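Local coordinates for protein putative mandelate racemase (Zymomonas mobilis, PDB 2OX4) that binds magnesium and is probably a lyase, a dehydratase of the mandelate racemase branch of the enolase superfamily, at residues P113-L118 with H330-A334; E124-V128 with P362-K368; Q132-G136 with K166-H172. All blocks are in the same frame, centred on the assembly; numbering follows the deposited sequence. Where two conformers were deposited one is given.

Contact 1 of 3, residues P113-L118 with H330-A334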
loop_
_atom_site.group_PDB
_atom_site.type_symbol
_atom_site.label_atom_id
_atom_site.label_comp_id
_atom_site.label_asym_id
_atom_site.label_seq_id
_atom_site.Cartn_x
_atom_site.Cartn_y
_atom_site.Cartn_z
ATOM N N PRO C 113 -40.646 20.200 -15.185
ATOM C CA PRO C 113 -39.307 20.119 -15.781
ATOM C C PRO C 113 -38.492 19.048 -15.061
ATOM O O PRO C 113 -38.686 18.829 -13.866
ATOM C CB PRO C 113 -38.707 21.515 -15.516
ATOM C CG PRO C 113 -39.494 22.085 -14.373
ATOM C CD PRO C 113 -40.873 21.461 -14.451
ATOM N N VAL C 114 -37.605 18.379 -15.793
ATOM C CA VAL C 114 -36.870 17.229 -15.258
ATOM C C VAL C 114 -36.098 17.538 -13.970
ATOM O O VAL C 114 -36.049 16.696 -13.066
ATOM C CB VAL C 114 -35.973 16.569 -16.347
ATOM C CG1 VAL C 114 -34.899 15.660 -15.735
ATOM C CG2 VAL C 114 -36.836 15.765 -17.296
ATOM N N TYR C 115 -35.519 18.736 -13.861
ATOM C CA TYR C 115 -34.722 19.065 -12.663
ATOM C C TYR C 115 -35.543 18.936 -11.365
ATOM O O TYR C 115 -34.982 18.628 -10.311
ATOM C CB TYR C 115 -34.044 20.442 -12.767
ATOM C CG TYR C 115 -35.000 21.603 -12.557
ATOM C CD1 TYR C 115 -35.321 22.047 -11.273
ATOM C CD2 TYR C 115 -35.582 22.247 -13.642
ATOM C CE1 TYR C 115 -36.209 23.095 -11.076
ATOM C CE2 TYR C 115 -36.460 23.303 -13.459
ATOM C CZ TYR C 115 -36.771 23.719 -12.179
ATOM O OH TYR C 115 -37.648 24.761 -12.011
ATOM N N LYS C 116 -36.859 19.154 -11.450
ATOM C CA LYS C 116 -37.735 19.000 -10.284
ATOM C C LYS C 116 -37.846 17.528 -9.869
ATOM O O LYS C 116 -38.160 17.238 -8.739
ATOM C CB LYS C 116 -39.132 19.580 -10.544
ATOM C CG LYS C 116 -39.182 21.096 -10.763
ATOM C CD LYS C 116 -39.496 21.864 -9.483
ATOM C CE LYS C 116 -39.707 23.364 -9.754
ATOM N NZ LYS C 116 -41.143 23.711 -9.994
ATOM N N LEU C 117 -37.586 16.609 -10.803
ATOM C CA LEU C 117 -37.569 15.175 -10.490
ATOM C C LEU C 117 -36.190 14.649 -10.069
ATOM O O LEU C 117 -36.077 13.515 -9.612
ATOM C CB LEU C 117 -38.123 14.351 -11.659
ATOM C CG LEU C 117 -39.512 14.777 -12.155
ATOM C CD1 LEU C 117 -39.935 13.971 -13.381
ATOM C CD2 LEU C 117 -40.517 14.659 -11.026
ATOM N N LEU C 118 -35.164 15.476 -10.217
ATOM C CA LEU C 118 -33.780 15.091 -9.884
ATOM C C LEU C 118 -33.301 15.698 -8.561
ATOM O O LEU C 118 -32.146 15.518 -8.156
ATOM C CB LEU C 118 -32.840 15.519 -11.010
ATOM C CG LEU C 118 -33.073 14.951 -12.412
ATOM C CD1 LEU C 118 -32.134 15.661 -13.405
ATOM C CD2 LEU C 118 -32.833 13.437 -12.424
ATOM N N HIS C 330 -30.605 20.482 -16.868
ATOM C CA HIS C 330 -31.369 19.862 -15.781
ATOM C C HIS C 330 -30.458 19.104 -14.823
ATOM O O HIS C 330 -30.557 19.283 -13.606
ATOM C CB HIS C 330 -32.441 18.935 -16.334
ATOM C CG HIS C 330 -33.534 19.657 -17.060
ATOM N ND1 HIS C 330 -34.632 20.187 -16.415
ATOM C CD2 HIS C 330 -33.687 19.956 -18.373
ATOM C CE1 HIS C 330 -35.422 20.769 -17.304
ATOM N NE2 HIS C 330 -34.872 20.641 -18.500
ATOM N N ALA C 331 -29.570 18.285 -15.381
ATOM C CA ALA C 331 -28.638 17.474 -14.576
ATOM C C ALA C 331 -27.760 18.382 -13.704
ATOM O O ALA C 331 -27.603 18.153 -12.509
ATOM C CB ALA C 331 -27.770 16.593 -15.492
ATOM N N GLU C 332 -27.225 19.437 -14.308
ATOM C CA GLU C 332 -26.299 20.331 -13.625
ATOM C C GLU C 332 -26.932 21.219 -12.569
ATOM O O GLU C 332 -26.332 21.459 -11.519
ATOM C CB GLU C 332 -25.555 21.192 -14.628
ATOM C CG GLU C 332 -24.538 20.406 -15.453
ATOM C CD GLU C 332 -23.894 21.260 -16.527
ATOM O OE1 GLU C 332 -24.590 22.108 -17.134
ATOM O OE2 GLU C 332 -22.685 21.088 -16.767
ATOM N N ILE C 333 -28.135 21.729 -12.838
ATOM C CA ILE C 333 -28.788 22.598 -11.852
ATOM C C ILE C 333 -29.200 21.804 -10.607
ATOM O O ILE C 333 -29.315 22.367 -9.519
ATOM C CB ILE C 333 -29.989 23.389 -12.458
ATOM C CG1 ILE C 333 -30.229 24.680 -11.661
ATOM C CG2 ILE C 333 -31.249 22.537 -12.530
ATOM C CD1 ILE C 333 -30.627 25.854 -12.519
ATOM N N ALA C 334 -29.385 20.492 -10.769
ATOM C CA ALA C 334 -29.854 19.636 -9.669
ATOM C C ALA C 334 -28.751 19.087 -8.749
ATOM O O ALA C 334 -29.057 18.368 -7.786
ATOM C CB ALA C 334 -30.685 18.482 -10.207
HETATM O O HOH W 1 -29.250 15.576 -8.704
#

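Contact 2 of 3, residues E124-V128 with P362-K368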
loop_
_atom_site.group_PDB
_atom_site.type_symbol
_atom_site.label_atom_id
_atom_site.label_comp_id
_atom_site.label_asym_id
_atom_site.label_seq_id
_atom_site.Cartn_x
_atom_site.Cartn_y
_atom_site.Cartn_z
ATOM N N GLU C 124 -29.695 29.529 -9.082
ATOM C CA GLU C 124 -30.703 30.141 -9.951
ATOM C C GLU C 124 -30.298 30.146 -11.423
ATOM O O GLU C 124 -31.157 30.188 -12.306
ATOM C CB GLU C 124 -31.037 31.566 -9.478
ATOM C CG GLU C 124 -31.863 31.609 -8.181
ATOM C CD GLU C 124 -33.101 30.696 -8.214
ATOM O OE1 GLU C 124 -33.948 30.837 -9.125
ATOM O OE2 GLU C 124 -33.232 29.831 -7.320
ATOM N N ASP C 125 -28.990 30.123 -11.682
ATOM C CA ASP C 125 -28.479 30.008 -13.049
ATOM C C ASP C 125 -27.096 29.346 -13.037
ATOM O O ASP C 125 -26.577 29.020 -11.969
ATOM C CB ASP C 125 -28.473 31.373 -13.781
ATOM C CG ASP C 125 -27.408 32.338 -13.256
ATOM O OD1 ASP C 125 -27.161 33.368 -13.928
ATOM O OD2 ASP C 125 -26.818 32.096 -12.181
ATOM N N LEU C 126 -26.511 29.157 -14.219
ATOM C CA LEU C 126 -25.260 28.409 -14.358
ATOM C C LEU C 126 -24.223 29.255 -15.089
ATOM O O LEU C 126 -24.495 29.773 -16.170
ATOM C CB LEU C 126 -25.502 27.124 -15.164
ATOM C CG LEU C 126 -26.615 26.146 -14.758
ATOM C CD1 LEU C 126 -26.756 25.081 -15.836
ATOM C CD2 LEU C 126 -26.339 25.487 -13.431
ATOM N N ARG C 127 -23.035 29.364 -14.501
ATOM C CA ARG C 127 -21.872 29.907 -15.196
ATOM C C ARG C 127 -21.534 29.072 -16.429
ATOM O O ARG C 127 -21.619 27.847 -16.396
ATOM C CB ARG C 127 -20.675 29.950 -14.255
ATOM C CG ARG C 127 -19.478 30.649 -14.846
ATOM C CD ARG C 127 -18.273 30.605 -13.919
ATOM N NE ARG C 127 -17.180 31.392 -14.475
ATOM C CZ ARG C 127 -15.896 31.254 -14.146
ATOM N NH1 ARG C 127 -15.516 30.350 -13.243
ATOM N NH2 ARG C 127 -14.985 32.022 -14.729
ATOM N N VAL C 128 -21.162 29.743 -17.518
ATOM C CA VAL C 128 -20.889 29.074 -18.790
ATOM C C VAL C 128 -19.514 29.476 -19.320
ATOM O O VAL C 128 -19.087 30.620 -19.150
ATOM C CB VAL C 128 -21.966 29.420 -19.867
ATOM C CG1 VAL C 128 -21.736 28.619 -21.120
ATOM C CG2 VAL C 128 -23.386 29.159 -19.340
ATOM N N PRO C 362 -26.847 30.845 -23.983
ATOM C CA PRO C 362 -26.573 31.648 -22.804
ATOM C C PRO C 362 -26.936 33.114 -23.040
ATOM O O PRO C 362 -26.959 33.566 -24.188
ATOM C CB PRO C 362 -25.061 31.507 -22.629
ATOM C CG PRO C 362 -24.724 30.247 -23.333
ATOM C CD PRO C 362 -25.609 30.273 -24.534
ATOM N N VAL C 363 -27.245 33.815 -21.960
ATOM C CA VAL C 363 -27.389 35.275 -21.970
ATOM C C VAL C 363 -26.344 35.890 -21.045
ATOM O O VAL C 363 -26.318 35.605 -19.837
ATOM C CB VAL C 363 -28.805 35.689 -21.492
ATOM C CG1 VAL C 363 -28.980 37.212 -21.507
ATOM C CG2 VAL C 363 -29.884 34.996 -22.328
ATOM N N LYS C 364 -25.480 36.735 -21.611
ATOM C CA LYS C 364 -24.359 37.333 -20.869
ATOM C C LYS C 364 -23.549 36.282 -20.088
ATOM O O LYS C 364 -23.228 36.468 -18.915
ATOM C CB LYS C 364 -24.841 38.465 -19.945
ATOM C CG LYS C 364 -25.276 39.742 -20.673
ATOM C CD LYS C 364 -24.075 40.571 -21.140
ATOM C CE LYS C 364 -24.067 40.746 -22.660
ATOM N NZ LYS C 364 -22.764 41.260 -23.182
ATOM N N GLY C 365 -23.250 35.171 -20.757
ATOM C CA GLY C 365 -22.419 34.103 -20.194
ATOM C C GLY C 365 -23.085 33.245 -19.124
ATOM O O GLY C 365 -22.407 32.495 -18.413
ATOM N N ARG C 366 -24.407 33.351 -19.006
ATOM C CA ARG C 366 -25.182 32.601 -18.005
ATOM C C ARG C 366 -26.243 31.727 -18.685
ATOM O O ARG C 366 -26.888 32.159 -19.639
ATOM C CB ARG C 366 -25.896 33.551 -17.025
ATOM C CG ARG C 366 -25.039 34.624 -16.366
ATOM C CD ARG C 366 -23.857 34.050 -15.583
ATOM N NE ARG C 366 -24.248 33.401 -14.329
ATOM C CZ ARG C 366 -23.380 32.980 -13.413
ATOM N NH1 ARG C 366 -23.813 32.402 -12.297
ATOM N NH2 ARG C 366 -22.074 33.148 -13.607
ATOM N N TYR C 367 -26.446 30.513 -18.170
ATOM C CA TYR C 367 -27.563 29.671 -18.602
ATOM C C TYR C 367 -28.651 29.547 -17.532
ATOM O O TYR C 367 -28.352 29.387 -16.351
ATOM C CB TYR C 367 -27.062 28.259 -18.931
ATOM C CG TYR C 367 -27.073 27.863 -20.399
ATOM C CD1 TYR C 367 -25.977 27.215 -20.955
ATOM C CD2 TYR C 367 -28.179 28.113 -21.223
ATOM C CE1 TYR C 367 -25.963 26.815 -22.283
ATOM C CE2 TYR C 367 -28.173 27.724 -22.562
ATOM C CZ TYR C 367 -27.062 27.078 -23.082
ATOM O OH TYR C 367 -27.019 26.674 -24.398
ATOM N N LYS C 368 -29.911 29.576 -17.953
ATOM C CA LYS C 368 -31.017 29.136 -17.099
ATOM C C LYS C 368 -31.538 27.779 -17.568
ATOM O O LYS C 368 -31.547 27.491 -18.764
ATOM C CB LYS C 368 -32.145 30.173 -17.111
ATOM C CG LYS C 368 -31.896 31.357 -16.179
ATOM C CD LYS C 368 -32.943 32.439 -16.371
ATOM C CE LYS C 368 -32.556 33.715 -15.637
ATOM N NZ LYS C 368 -32.588 33.543 -14.159
HETATM O O HOH W 2 -19.524 33.086 -18.318
#

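Contact 3 of 3, residues Q132-G136 with K166-H172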
loop_
_atom_site.group_PDB
_atom_site.type_symbol
_atom_site.label_atom_id
_atom_site.label_comp_id
_atom_site.label_asym_id
_atom_site.label_seq_id
_atom_site.Cartn_x
_atom_site.Cartn_y
_atom_site.Cartn_z
ATOM N N GLN C 132 -13.969 25.549 -27.217
ATOM C CA GLN C 132 -13.257 25.127 -28.435
ATOM C C GLN C 132 -13.022 26.321 -29.365
ATOM O O GLN C 132 -13.439 26.312 -30.526
ATOM C CB GLN C 132 -13.944 23.943 -29.163
ATOM C CG GLN C 132 -14.360 22.746 -28.258
ATOM C CD GLN C 132 -13.189 21.968 -27.652
ATOM O OE1 GLN C 132 -12.023 22.269 -27.901
ATOM N NE2 GLN C 132 -13.509 20.936 -26.864
ATOM N N LEU C 133 -12.357 27.341 -28.825
ATOM C CA LEU C 133 -12.070 28.589 -29.551
ATOM C C LEU C 133 -11.218 28.361 -30.790
ATOM O O LEU C 133 -11.288 29.137 -31.746
ATOM C CB LEU C 133 -11.331 29.589 -28.660
ATOM C CG LEU C 133 -11.930 30.156 -27.376
ATOM C CD1 LEU C 133 -10.888 31.065 -26.728
ATOM C CD2 LEU C 133 -13.231 30.892 -27.621
ATOM N N GLN C 134 -10.407 27.305 -30.768
ATOM C CA GLN C 134 -9.534 26.984 -31.899
ATOM C C GLN C 134 -10.289 26.641 -33.198
ATOM O O GLN C 134 -9.678 26.574 -34.266
ATOM C CB GLN C 134 -8.525 25.888 -31.512
ATOM C CG GLN C 134 -9.091 24.477 -31.480
ATOM C CD GLN C 134 -9.845 24.135 -30.199
ATOM O OE1 GLN C 134 -9.932 24.939 -29.270
ATOM N NE2 GLN C 134 -10.394 22.918 -30.150
ATOM N N PHE C 135 -11.606 26.433 -33.108
ATOM C CA PHE C 135 -12.447 26.176 -34.285
ATOM C C PHE C 135 -13.282 27.397 -34.692
ATOM O O PHE C 135 -14.139 27.308 -35.581
ATOM C CB PHE C 135 -13.380 24.986 -34.048
ATOM C CG PHE C 135 -12.664 23.675 -33.910
ATOM C CD1 PHE C 135 -11.668 23.315 -34.809
ATOM C CD2 PHE C 135 -12.984 22.801 -32.875
ATOM C CE1 PHE C 135 -11.004 22.101 -34.683
ATOM C CE2 PHE C 135 -12.323 21.588 -32.740
ATOM C CZ PHE C 135 -11.329 21.240 -33.645
ATOM N N GLY C 136 -13.031 28.521 -34.031
ATOM C CA GLY C 136 -13.798 29.741 -34.253
ATOM C C GLY C 136 -14.988 29.883 -33.319
ATOM O O GLY C 136 -15.757 28.932 -33.111
ATOM N N LYS C 166 -12.503 27.915 -23.265
ATOM C CA LYS C 166 -11.661 26.727 -23.382
ATOM C C LYS C 166 -11.052 26.599 -24.768
ATOM O O LYS C 166 -11.720 26.810 -25.774
ATOM C CB LYS C 166 -12.440 25.455 -23.042
ATOM C CG LYS C 166 -11.573 24.175 -23.072
ATOM C CD LYS C 166 -12.356 22.963 -22.554
ATOM C CE LYS C 166 -13.125 22.248 -23.657
ATOM N NZ LYS C 166 -13.987 21.183 -23.031
ATOM N N VAL C 167 -9.779 26.226 -24.810
ATOM C CA VAL C 167 -9.062 26.150 -26.072
ATOM C C VAL C 167 -8.099 24.956 -26.065
ATOM O O VAL C 167 -7.486 24.647 -25.032
ATOM C CB VAL C 167 -8.335 27.483 -26.354
ATOM C CG1 VAL C 167 -7.351 27.836 -25.234
ATOM C CG2 VAL C 167 -7.681 27.478 -27.722
ATOM N N ASP C 168 -8.026 24.272 -27.205
ATOM C CA ASP C 168 -6.968 23.295 -27.483
ATOM C C ASP C 168 -5.863 24.022 -28.238
ATOM O O ASP C 168 -6.053 24.416 -29.397
ATOM C CB ASP C 168 -7.528 22.139 -28.317
ATOM C CG ASP C 168 -6.498 21.029 -28.580
ATOM O OD1 ASP C 168 -5.275 21.249 -28.411
ATOM O OD2 ASP C 168 -6.929 19.921 -28.956
ATOM N N VAL C 169 -4.721 24.190 -27.579
ATOM C CA VAL C 169 -3.611 24.976 -28.132
ATOM C C VAL C 169 -2.491 24.131 -28.771
ATOM O O VAL C 169 -1.558 24.688 -29.356
ATOM C CB VAL C 169 -3.027 25.988 -27.107
ATOM C CG1 VAL C 169 -4.095 26.990 -26.665
ATOM C CG2 VAL C 169 -2.438 25.265 -25.884
ATOM N N LEU C 170 -2.585 22.798 -28.654
ATOM C CA LEU C 170 -1.545 21.901 -29.195
ATOM C C LEU C 170 -1.937 21.221 -30.489
ATOM O O LEU C 170 -1.059 20.795 -31.249
ATOM C CB LEU C 170 -1.098 20.850 -28.149
ATOM C CG LEU C 170 -0.442 21.378 -26.867
ATOM C CD1 LEU C 170 -0.288 20.272 -25.800
ATOM C CD2 LEU C 170 0.893 22.057 -27.125
ATOM N N ALA C 171 -3.243 21.124 -30.757
ATOM C CA ALA C 171 -3.749 20.252 -31.814
ATOM C C ALA C 171 -3.305 20.688 -33.214
ATOM O O ALA C 171 -3.070 19.845 -34.089
ATOM C CB ALA C 171 -5.253 20.161 -31.759
ATOM N N HIS C 172 -3.212 21.999 -33.423
ATOM C CA HIS C 172 -2.975 22.539 -34.764
ATOM C C HIS C 172 -1.614 23.188 -34.862
ATOM O O HIS C 172 -1.150 23.834 -33.920
ATOM C CB HIS C 172 -4.072 23.536 -35.152
ATOM C CG HIS C 172 -5.443 22.945 -35.115
ATOM N ND1 HIS C 172 -6.241 22.997 -33.995
ATOM C CD2 HIS C 172 -6.144 22.259 -36.047
ATOM C CE1 HIS C 172 -7.384 22.382 -34.242
ATOM N NE2 HIS C 172 -7.348 21.921 -35.480
HETATM O O HOH W 3 -8.700 20.707 -31.329
#

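Contact 1 of 3, residues P113-L118 with H330-A334
The imidazole of His330 and the phenol ring of Tyr115 approach through their rims, without overlap of the faces, with centroids 5.9 Å apart and planes turned by 22°. One face of the imidazole carries Val114, whose CB sits toward the rim, 3.9 Å from His330 ND1. At the edge of the same ring come Pro113 CB and the backbone of Tyr115. The Tyr115 ring in turn has His330 ND1 at its edge; Tyr115 CG sits between its own backbone N and carbonyl carbon, which brings the ring beside His330. Tyr115 CB touches Ile333 CG2 at 3.5 Å, and a turn further on Leu118 CB rests on Ala334 CB at 3.8 Å.

The loop between helix 89-110 and strand 126-131 thus packs against the end of helix 322-333 of the barrel domain. Phe297 of helix 296-309 covers Val114, Leu118 and Ala331. A water donates to both Leu118 O and Ala334 O, bridging the two carbonyls.

The one direct hydrogen bond runs from Tyr115 N to His330 ND1, 3.1 Å long and bent to 142°, with the donor 26° out of the imidazole plane. Since ND1 accepts here and NE2 is bonded to the carbonyl oxygen of Ile375, the imidazole is probably neutral with its proton on NE2, held at both nitrogens by backbone groups.

Contact 2 of 3, residues E124-V128 with P362-K368
Val128 is a bump on the apolar side: its two methyls part, CG1 going to Pro362 CG at 4.1 Å and CG2 dropping beside the ring of Tyr367, 3.6 Å from Tyr367 CD1. Pro362 CG lies over one face of that same ring, toward its rim, so valine, proline and tyrosine interlock. CB of Leu126 comes within 4.2 Å of CB of Tyr367, and helix 322-333 packs on both side chains through Leu329. The tyrosine hydroxyl is bonded to the carbonyl of Tyr360, and the imidazoles of His341 and His343 meet its ring edge-to-face.

The backbones form a short antiparallel ladder in which Leu126 and Tyr367 are the hydrogen-bonded pair and Arg127 and Arg366 the non-hydrogen-bonded one. It adds strand 366-367 to the first strand of the barrel, 126-131, after a type I' turn from Val363 to Arg366. Tyr367 N reaches Leu126 O at 2.9 Å, nearly straight at 171°. At the turn end a weak bond from Val128 N to Gly365 O continues the pairing.

On the other face the Arg366 chain is bent at both chi2 and chi3, folding its guanidinium back over the backbone, with Arg127 N above its centre and Arg127 CB 3.6 Å from Arg366 NH2. In this position Arg366 forms a side-on, two-nitrogen salt bridge with Asp125, Arg366 NE to Asp125 OD1 at 2.9 Å and Arg366 NH1 to Asp125 OD2 at 3.0 Å. Both oxygens are in the guanidinium plane, yet they are approached from above the carboxylate, the two planes standing 45° apart. Arg127 instead extends outward to salt bridges with Asp163 and Asp211.

Contact 3 of 3, residues Q132-G136 with K166-H172
Gln132 and Lys166 run alongside each other in the same direction at the C-terminal ends of strands 126-131 and 164-167, parallel neighbours in the modified TIM barrel, (beta/alpha)7-beta, of the enolase superfamily, with Gln132 NE2 3.5 Å from Lys166 CE. Both reach the metal site: Gln132 NE2 bonds to the magnesium ligand Glu215, and Lys166 NZ forms salt bridges with Glu241, another ligand, and with Glu342.

Packing is tight where the 3-10 turn meets the strand end. Lys166 O accepts from Gln132 N (3.0 Å) and Leu133 N, the latter bond straighter at 168°. The Gln134 amide, brought round by a chi1 of 78° and a bend at chi2, takes Asp168 N on OE1 at 2.9 Å, the donor well above its carbonyl plane. Its NE2 donates to Gln132 OE1, which, with the bond to Glu215, probably sets the rotation of both amides. Asp168 OD1 closes an Asx turn with Leu170 N.

The other side is looser. A water, only weakly held by Gln134 NE2, links it to Asp168 OD2, which also bonds to His217. Phe135, partly exposed, meets His172 obliquely, their planes at 85°, with Phe135 CE1 3.7 Å from His172 CE1.

Overall arrangement
All three contacts lie on or beside the same barrel, along its first strand and the chain leading into it. Contact 1 sets the loop after helix 89-110 against helix 322-333, contact 2 pairs the start of strand 126-131 with strand 366-367, and contact 3 sets the turn after that strand against the end of strand 164-167. Contacts 1 and 2, with centres 15 Å apart, touch where Leu126 packs on Glu332 and Ile333, and their segments alternate along the chain. Contact 3, whose segments fall between those of the other two, lies about 22 Å from contact 2 and 31 Å from contact 1, between centres. It alone reaches the magnesium site.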